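Local coordinates for bifunctional endo-1,4-beta-xylanase A (PDB 2VG9), which probably hydrolyses internal beta-1,4-xylosidic bonds of xylan as a fungal family 11 endo-xylanase, here in a loop-swapped form, at residues A135-H144 with F156-R167. Numbering follows the deposited sequence.
Sequences AQYKIFQMDH and FKQYFSVRQQKR
Tyr137, with CG anti to its carbonyl carbon (chi1 -75°), and Arg163, with CG opposite its backbone N (chi1 -164°) and an extended chain, are cross-strand partners whose torsions bring the arginine methylenes over the phenol. Arg163 CG sits over one ring face, a CH-pi contact 4.1 Å from the Tyr137 centroid, and the guanidinium, turned steeply against the ring, gives NH1 to Tyr137 OH at 2.9 Å in its own plane. Glu116 also bonds that hydroxyl and pairs with Arg167, whose NE lies over the face of the Arg163 guanidinium opposite to water 1. With an alanine in place of Tyr137, the Arg163 methylenes would probably lose their aromatic cover, and NH1 and Glu116 the hydroxyl they share.

On the other face of the sheet, the Phe140 and Phe160 planes lie within 16° of parallel with little ring overlap, and Phe160 CB rests 3.6 Å from the Phe140 centroid. Val162 CG2 packs obliquely against Phe140 CE2 at 3.7 Å, while Met142 makes an oblique Met-aromatic contact with Phe160. Gln158 NE2 bonds Glu111 on the parallel neighbour strand 110-115.

Antiparallel backbone pairing runs from Lys138–Val162 to His144–Phe156, joining the two jelly-roll strands that carry the thumb loop, which overhangs the substrate cleft in family 11. Beyond it, Gln164 N bonds Gln136 O at 2.9 Å, and water 1 links that carbonyl to Gln165 N. Near the far end, Lys157 NZ reaches Asp143 OD1 in a 2.7 Å salt bridge and an in-plane lone pair of Gln141 OE1 at 3.1 Å. The lysine charge is probably met mainly by the Asp143 carboxylate, with the Gln141 amide oxygen as a second, neutral acceptor, whereas Glu116 probably offsets part of the positive charge of the two arginines through its salt bridge to Arg167.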
ATOM      1  N   ALA A 135      10.832  12.197  10.630  1.00 10.40           N
ATOM      2  CA  ALA A 135       9.450  12.181  11.072  1.00 10.30           C
ATOM      3  C   ALA A 135       9.167  10.965  11.942  1.00 10.51           C
ATOM      4  O   ALA A 135       9.834   9.917  11.812  1.00  9.73           O
ATOM      5  CB  ALA A 135       8.503  12.186   9.862  1.00 10.19           C
ATOM      6  N   GLN A 136       8.148  11.102  12.790  1.00 11.69           N
ATOM      7  CA  GLN A 136       7.716  10.051  13.694  1.00 12.39           C
ATOM      8  C   GLN A 136       6.735   9.074  13.032  1.00 11.75           C
ATOM      9  O   GLN A 136       5.748   9.502  12.394  1.00 11.34           O
ATOM     10  CB  GLN A 136       7.080  10.653  14.960  1.00 12.87           C
ATOM     11  CG  GLN A 136       8.054  11.499  15.808  1.00 16.89           C
ATOM     12  CD  GLN A 136       9.406  10.766  16.107  1.00 19.44           C
ATOM     13  OE1 GLN A 136      10.465  11.107  15.549  1.00 20.63           O
ATOM     14  NE2 GLN A 136       9.346   9.746  16.965  1.00 17.55           N
ATOM     15  N   TYR A 137       7.053   7.776  13.158  1.00 10.91           N
ATOM     16  CA  TYR A 137       6.194   6.705  12.671  1.00 10.94           C
ATOM     17  C   TYR A 137       6.093   5.727  13.828  1.00 10.73           C
ATOM     18  O   TYR A 137       7.063   5.518  14.558  1.00 10.93           O
ATOM     19  CB  TYR A 137       6.809   5.963  11.475  1.00  9.79           C
ATOM     20  CG  TYR A 137       6.766   6.713  10.158  1.00 10.17           C
ATOM     21  CD1 TYR A 137       5.787   6.420   9.196  1.00  2.95           C
ATOM     22  CD2 TYR A 137       7.694   7.724   9.874  1.00  7.78           C
ATOM     23  CE1 TYR A 137       5.777   7.096   7.969  1.00  4.39           C
ATOM     24  CE2 TYR A 137       7.647   8.431   8.651  1.00  5.22           C
ATOM     25  CZ  TYR A 137       6.702   8.119   7.723  1.00  7.17           C
ATOM     26  OH  TYR A 137       6.652   8.806   6.506  1.00  9.53           O
ATOM     27  N   LYS A 138       4.923   5.125  13.974  1.00  9.97           N
ATOM     28  CA  LYS A 138       4.703   4.034  14.898  1.00  9.31           C
ATOM     29  C   LYS A 138       4.773   2.749  14.106  1.00  9.92           C
ATOM     30  O   LYS A 138       4.057   2.586  13.091  1.00 10.03           O
ATOM     31  CB  LYS A 138       3.311   4.170  15.484  1.00  9.89           C
ATOM     32  CG  LYS A 138       2.967   3.068  16.472  1.00 11.11           C
ATOM     33  CD  LYS A 138       1.602   3.275  17.095  1.00 11.66           C
ATOM     34  CE  LYS A 138       1.362   2.164  18.127  1.00 12.59           C
ATOM     35  NZ  LYS A 138       0.174   2.473  18.947  1.00 13.43           N
ATOM     36  N   ILE A 139       5.606   1.823  14.573  1.00 10.11           N
ATOM     37  CA  ILE A 139       5.720   0.536  13.933  1.00 10.61           C
ATOM     38  C   ILE A 139       5.107  -0.590  14.785  1.00 11.55           C
ATOM     39  O   ILE A 139       5.212  -0.605  16.043  1.00 10.66           O
ATOM     40  CB  ILE A 139       7.167   0.240  13.502  1.00  9.97           C
ATOM     41  CG1 ILE A 139       8.096   0.066  14.726  1.00 10.48           C
ATOM     42  CG2 ILE A 139       7.683   1.345  12.527  1.00  8.74           C
ATOM     43  CD1 ILE A 139       9.527  -0.464  14.420  1.00 12.02           C
ATOM     44  N   PHE A 140       4.446  -1.517  14.105  1.00 11.49           N
ATOM     45  CA  PHE A 140       3.863  -2.667  14.763  1.00 13.05           C
ATOM     46  C   PHE A 140       3.581  -3.708  13.712  1.00 14.32           C
ATOM     47  O   PHE A 140       3.527  -3.402  12.499  1.00 14.23           O
ATOM     48  CB  PHE A 140       2.568  -2.302  15.547  1.00 13.44           C
ATOM     49  CG  PHE A 140       1.527  -1.568  14.721  1.00 10.93           C
ATOM     50  CD1 PHE A 140       0.531  -2.277  14.041  1.00 11.81           C
ATOM     51  CD2 PHE A 140       1.554  -0.180  14.606  1.00 12.18           C
ATOM     52  CE1 PHE A 140      -0.437  -1.622  13.272  1.00 11.07           C
ATOM     53  CE2 PHE A 140       0.577   0.502  13.810  1.00 11.11           C
ATOM     54  CZ  PHE A 140      -0.410  -0.217  13.141  1.00  9.06           C
ATOM     55  N   GLN A 141       3.407  -4.948  14.173  1.00 15.10           N
ATOM     56  CA  GLN A 141       3.008  -6.026  13.285  1.00 17.71           C
ATOM     57  C   GLN A 141       1.775  -6.709  13.845  1.00 18.79           C
ATOM     58  O   GLN A 141       1.463  -6.557  15.027  1.00 18.75           O
ATOM     59  CB  GLN A 141       4.160  -7.018  13.005  1.00 17.04           C
ATOM     60  CG  GLN A 141       4.860  -7.595  14.247  1.00 20.69           C
ATOM     61  CD  GLN A 141       4.172  -8.827  14.776  1.00 25.20           C
ATOM     62  OE1 GLN A 141       3.663  -9.624  14.009  1.00 26.71           O
ATOM     63  NE2 GLN A 141       4.150  -8.988  16.103  1.00 28.76           N
ATOM     64  N   MET A 142       1.043  -7.406  12.984  1.00 20.29           N
ATOM     65  CA  MET A 142      -0.154  -8.142  13.424  1.00 22.90           C
ATOM     66  C   MET A 142      -0.481  -9.289  12.488  1.00 22.35           C
ATOM     67  O   MET A 142      -0.075  -9.277  11.339  1.00 21.04           O
ATOM     68  CB  MET A 142      -1.360  -7.208  13.641  1.00 22.46           C
ATOM     69  CG  MET A 142      -2.071  -6.623  12.423  1.00 24.24           C
ATOM     70  SD  MET A 142      -3.090  -5.174  12.923  1.00 28.86           S
ATOM     71  CE  MET A 142      -3.973  -5.848  14.329  1.00 30.24           C
ATOM     72  N   ASP A 143      -1.154 -10.304  13.019  1.00 22.84           N
ATOM     73  CA  ASP A 143      -1.665 -11.398  12.215  1.00 24.75           C
ATOM     74  C   ASP A 143      -2.846 -10.909  11.374  1.00 24.70           C
ATOM     75  O   ASP A 143      -3.570  -9.960  11.743  1.00 25.12           O
ATOM     76  CB  ASP A 143      -2.115 -12.582  13.098  1.00 25.25           C
ATOM     77  CG  ASP A 143      -0.961 -13.294  13.804  1.00 27.90           C
ATOM     78  OD1 ASP A 143       0.220 -13.119  13.439  1.00 30.54           O
ATOM     79  OD2 ASP A 143      -1.236 -14.078  14.740  1.00 33.64           O
ATOM     80  N   HIS A 144      -3.014 -11.538  10.223  1.00 24.85           N
ATOM     81  CA  HIS A 144      -4.207 -11.363   9.405  1.00 25.30           C
ATOM     82  C   HIS A 144      -4.494 -12.693   8.732  1.00 25.40           C
ATOM     83  O   HIS A 144      -3.567 -13.455   8.464  1.00 25.62           O
ATOM     84  CB  HIS A 144      -4.023 -10.261   8.368  1.00 24.97           C
ATOM     85  CG  HIS A 144      -5.294  -9.857   7.684  1.00 25.79           C
ATOM     86  ND1 HIS A 144      -5.604 -10.243   6.394  1.00 25.54           N
ATOM     87  CD2 HIS A 144      -6.342  -9.117   8.116  1.00 24.87           C
ATOM     88  CE1 HIS A 144      -6.784  -9.755   6.059  1.00 26.72           C
ATOM     89  NE2 HIS A 144      -7.261  -9.083   7.092  1.00 28.86           N
ATOM     90  N   PHE A 156      -1.211 -14.803   7.752  1.00 23.92           N
ATOM     91  CA  PHE A 156       0.083 -14.198   7.430  1.00 20.99           C
ATOM     92  C   PHE A 156       0.329 -12.981   8.329  1.00 20.05           C
ATOM     93  O   PHE A 156      -0.476 -12.668   9.214  1.00 19.84           O
ATOM     94  CB  PHE A 156       0.185 -13.851   5.915  1.00 20.47           C
ATOM     95  CG  PHE A 156      -0.877 -12.887   5.419  1.00 19.95           C
ATOM     96  CD1 PHE A 156      -0.600 -11.512   5.297  1.00 19.90           C
ATOM     97  CD2 PHE A 156      -2.149 -13.347   5.062  1.00 20.07           C
ATOM     98  CE1 PHE A 156      -1.578 -10.628   4.859  1.00 18.01           C
ATOM     99  CE2 PHE A 156      -3.142 -12.474   4.620  1.00 20.05           C
ATOM    100  CZ  PHE A 156      -2.859 -11.105   4.516  1.00 20.46           C
ATOM    101  N   LYS A 157       1.448 -12.306   8.114  1.00 18.07           N
ATOM    102  CA  LYS A 157       1.777 -11.108   8.897  1.00 16.55           C
ATOM    103  C   LYS A 157       1.576  -9.830   8.087  1.00 14.91           C
ATOM    104  O   LYS A 157       1.833  -9.794   6.870  1.00 13.97           O
ATOM    105  CB  LYS A 157       3.235 -11.160   9.363  1.00 16.99           C
ATOM    106  CG  LYS A 157       3.535 -12.305  10.340  1.00 17.88           C
ATOM    107  CD  LYS A 157       2.940 -12.010  11.687  1.00 19.93           C
ATOM    108  CE  LYS A 157       3.446 -12.968  12.739  1.00 21.47           C
ATOM    109  NZ  LYS A 157       2.844 -12.595  14.034  1.00 22.86           N
ATOM    110  N   GLN A 158       1.140  -8.780   8.777  1.00 12.99           N
ATOM    111  CA  GLN A 158       1.176  -7.429   8.221  1.00 11.75           C
ATOM    112  C   GLN A 158       2.183  -6.604   9.012  1.00 11.07           C
ATOM    113  O   GLN A 158       2.218  -6.677  10.244  1.00 11.16           O
ATOM    114  CB  GLN A 158      -0.219  -6.812   8.263  1.00 11.43           C
ATOM    115  CG  GLN A 158      -1.221  -7.532   7.344  1.00 11.63           C
ATOM    116  CD  GLN A 158      -2.648  -7.070   7.551  1.00 13.29           C
ATOM    117  OE1 GLN A 158      -3.085  -6.858   8.677  1.00 16.70           O
ATOM    118  NE2 GLN A 158      -3.379  -6.924   6.465  1.00 13.23           N
ATOM    119  N   TYR A 159       3.035  -5.851   8.323  1.00 10.72           N
ATOM    120  CA  TYR A 159       3.923  -4.896   8.996  1.00  8.89           C
ATOM    121  C   TYR A 159       3.426  -3.497   8.669  1.00  9.01           C
ATOM    122  O   TYR A 159       3.035  -3.222   7.543  1.00  9.06           O
ATOM    123  CB  TYR A 159       5.401  -5.037   8.579  1.00  9.75           C
ATOM    124  CG  TYR A 159       6.057  -6.354   8.879  1.00  8.08           C
ATOM    125  CD1 TYR A 159       5.429  -7.315   9.694  1.00  9.59           C
ATOM    126  CD2 TYR A 159       7.333  -6.626   8.396  1.00  8.23           C
ATOM    127  CE1 TYR A 159       6.039  -8.550   9.973  1.00 12.34           C
ATOM    128  CE2 TYR A 159       7.959  -7.852   8.668  1.00  9.86           C
ATOM    129  CZ  TYR A 159       7.303  -8.806   9.458  1.00 11.80           C
ATOM    130  OH  TYR A 159       7.937 -10.006   9.711  1.00 10.20           O
ATOM    131  N   PHE A 160       3.489  -2.630   9.668  1.00  9.04           N
ATOM    132  CA  PHE A 160       3.002  -1.242   9.601  1.00  9.54           C
ATOM    133  C   PHE A 160       4.006  -0.268  10.114  1.00  9.31           C
ATOM    134  O   PHE A 160       4.634  -0.526  11.137  1.00  8.87           O
ATOM    135  CB  PHE A 160       1.745  -1.054  10.498  1.00  8.79           C
ATOM    136  CG  PHE A 160       0.524  -1.798   9.990  1.00 10.78           C
ATOM    137  CD1 PHE A 160      -0.352  -1.173   9.093  1.00  7.88           C
ATOM    138  CD2 PHE A 160       0.264  -3.136  10.409  1.00 10.10           C
ATOM    139  CE1 PHE A 160      -1.489  -1.860   8.588  1.00 10.11           C
ATOM    140  CE2 PHE A 160      -0.869  -3.816   9.938  1.00 11.36           C
ATOM    141  CZ  PHE A 160      -1.741  -3.184   9.018  1.00 10.59           C
ATOM    142  N   SER A 161       4.115   0.852   9.393  1.00  9.44           N
ATOM    143  CA  SER A 161       4.631   2.124   9.876  1.00 10.15           C
ATOM    144  C   SER A 161       3.499   3.119   9.660  1.00  9.57           C
ATOM    145  O   SER A 161       3.057   3.342   8.530  1.00  7.41           O
ATOM    146  CB  SER A 161       5.783   2.610   9.002  1.00 11.07           C
ATOM    147  OG  SER A 161       6.983   1.929   9.264  1.00 13.44           O
ATOM    148  N   VAL A 162       3.059   3.763  10.729  1.00  8.66           N
ATOM    149  CA  VAL A 162       2.004   4.741  10.580  1.00  8.95           C
ATOM    150  C   VAL A 162       2.582   6.113  10.882  1.00  9.61           C
ATOM    151  O   VAL A 162       3.045   6.358  12.005  1.00 10.03           O
ATOM    152  CB  VAL A 162       0.812   4.402  11.509  1.00  9.13           C
ATOM    153  CG1 VAL A 162      -0.285   5.502  11.427  1.00  7.92           C
ATOM    154  CG2 VAL A 162       0.280   3.003  11.156  1.00  8.49           C
ATOM    155  N   ARG A 163       2.576   6.996   9.886  1.00 10.31           N
ATOM    156  CA  ARG A 163       3.069   8.374  10.064  1.00 10.58           C
ATOM    157  C   ARG A 163       2.188   9.139  11.053  1.00 10.66           C
ATOM    158  O   ARG A 163       0.952   9.181  10.901  1.00  9.68           O
ATOM    159  CB  ARG A 163       3.082   9.140   8.731  1.00 11.02           C
ATOM    160  CG  ARG A 163       3.919  10.403   8.798  1.00  8.53           C
ATOM    161  CD  ARG A 163       3.987  11.145   7.452  1.00 10.06           C
ATOM    162  NE  ARG A 163       4.662  12.458   7.572  1.00  6.81           N
ATOM    163  CZ  ARG A 163       5.977  12.628   7.440  1.00 10.02           C
ATOM    164  NH1 ARG A 163       6.749  11.593   7.154  1.00 13.27           N
ATOM    165  NH2 ARG A 163       6.525  13.835   7.522  1.00 12.53           N
ATOM    166  N   GLN A 164       2.831   9.747  12.055  1.00 11.40           N
ATOM    167  CA  GLN A 164       2.106  10.450  13.113  1.00 11.72           C
ATOM    168  C   GLN A 164       1.505  11.784  12.632  1.00 12.49           C
ATOM    169  O   GLN A 164       0.401  12.152  13.051  1.00 11.92           O
ATOM    170  CB  GLN A 164       2.963  10.587  14.385  1.00 11.81           C
ATOM    171  CG  GLN A 164       3.348   9.193  14.961  1.00 12.62           C
ATOM    172  CD  GLN A 164       2.116   8.341  15.249  1.00 13.47           C
ATOM    173  OE1 GLN A 164       1.786   7.395  14.519  1.00 12.76           O
ATOM    174  NE2 GLN A 164       1.406   8.704  16.275  1.00 10.92           N
ATOM    175  N   GLN A 165       2.217  12.460  11.728  1.00 12.83           N
ATOM    176  CA  GLN A 165       1.767  13.738  11.142  1.00 14.30           C
ATOM    177  C   GLN A 165       1.337  13.430   9.698  1.00 12.96           C
ATOM    178  O   GLN A 165       2.205  13.235   8.840  1.00 13.95           O
ATOM    179  CB  GLN A 165       2.926  14.740  11.161  1.00 13.51           C
ATOM    180  CG  GLN A 165       2.540  16.227  10.980  1.00 20.21           C
ATOM    181  CD  GLN A 165       3.749  17.182  10.635  1.00 21.79           C
ATOM    182  OE1 GLN A 165       4.931  16.859  10.881  1.00 26.65           O
ATOM    183  NE2 GLN A 165       3.424  18.372  10.058  1.00 29.22           N
ATOM    184  N   LYS A 166       0.027  13.393   9.433  1.00 10.80           N
ATOM    185  CA  LYS A 166      -0.489  13.060   8.110  1.00 10.68           C
ATOM    186  C   LYS A 166       0.019  14.002   7.020  1.00  9.91           C
ATOM    187  O   LYS A 166       0.091  15.226   7.208  1.00  9.72           O
ATOM    188  CB  LYS A 166      -2.006  13.126   8.118  1.00  9.59           C
ATOM    189  CG  LYS A 166      -2.683  12.010   8.870  1.00 11.17           C
ATOM    190  CD  LYS A 166      -4.150  12.399   9.097  1.00 13.82           C
ATOM    191  CE  LYS A 166      -4.887  11.339   9.935  1.00 12.78           C
ATOM    192  NZ  LYS A 166      -6.364  11.596   9.916  1.00 13.35           N
ATOM    193  N   ARG A 167       0.318  13.453   5.849  1.00  8.44           N
ATOM    194  CA  ARG A 167       0.668  14.301   4.739  1.00  8.14           C
ATOM    195  C   ARG A 167       0.284  13.634   3.416  1.00  8.37           C
ATOM    196  O   ARG A 167      -0.064  12.452   3.403  1.00  7.31           O
ATOM    197  CB  ARG A 167       2.161  14.611   4.796  1.00  8.46           C
ATOM    198  CG  ARG A 167       3.028  13.399   4.565  1.00  7.77           C
ATOM    199  CD  ARG A 167       4.500  13.770   4.471  1.00  9.77           C
ATOM    200  NE  ARG A 167       5.297  12.560   4.209  1.00 10.98           N
ATOM    201  CZ  ARG A 167       6.593  12.566   3.901  1.00 11.07           C
ATOM    202  NH1 ARG A 167       7.267  13.725   3.862  1.00  9.05           N
ATOM    203  NH2 ARG A 167       7.220  11.409   3.674  1.00 10.52           N
TER
HETATM  204  O   HOH W   1       5.088  11.979  11.422  1.00  7.52           O
HETATM  205  O   HOH W   2      -5.246  -8.075  10.727  1.00 37.37           O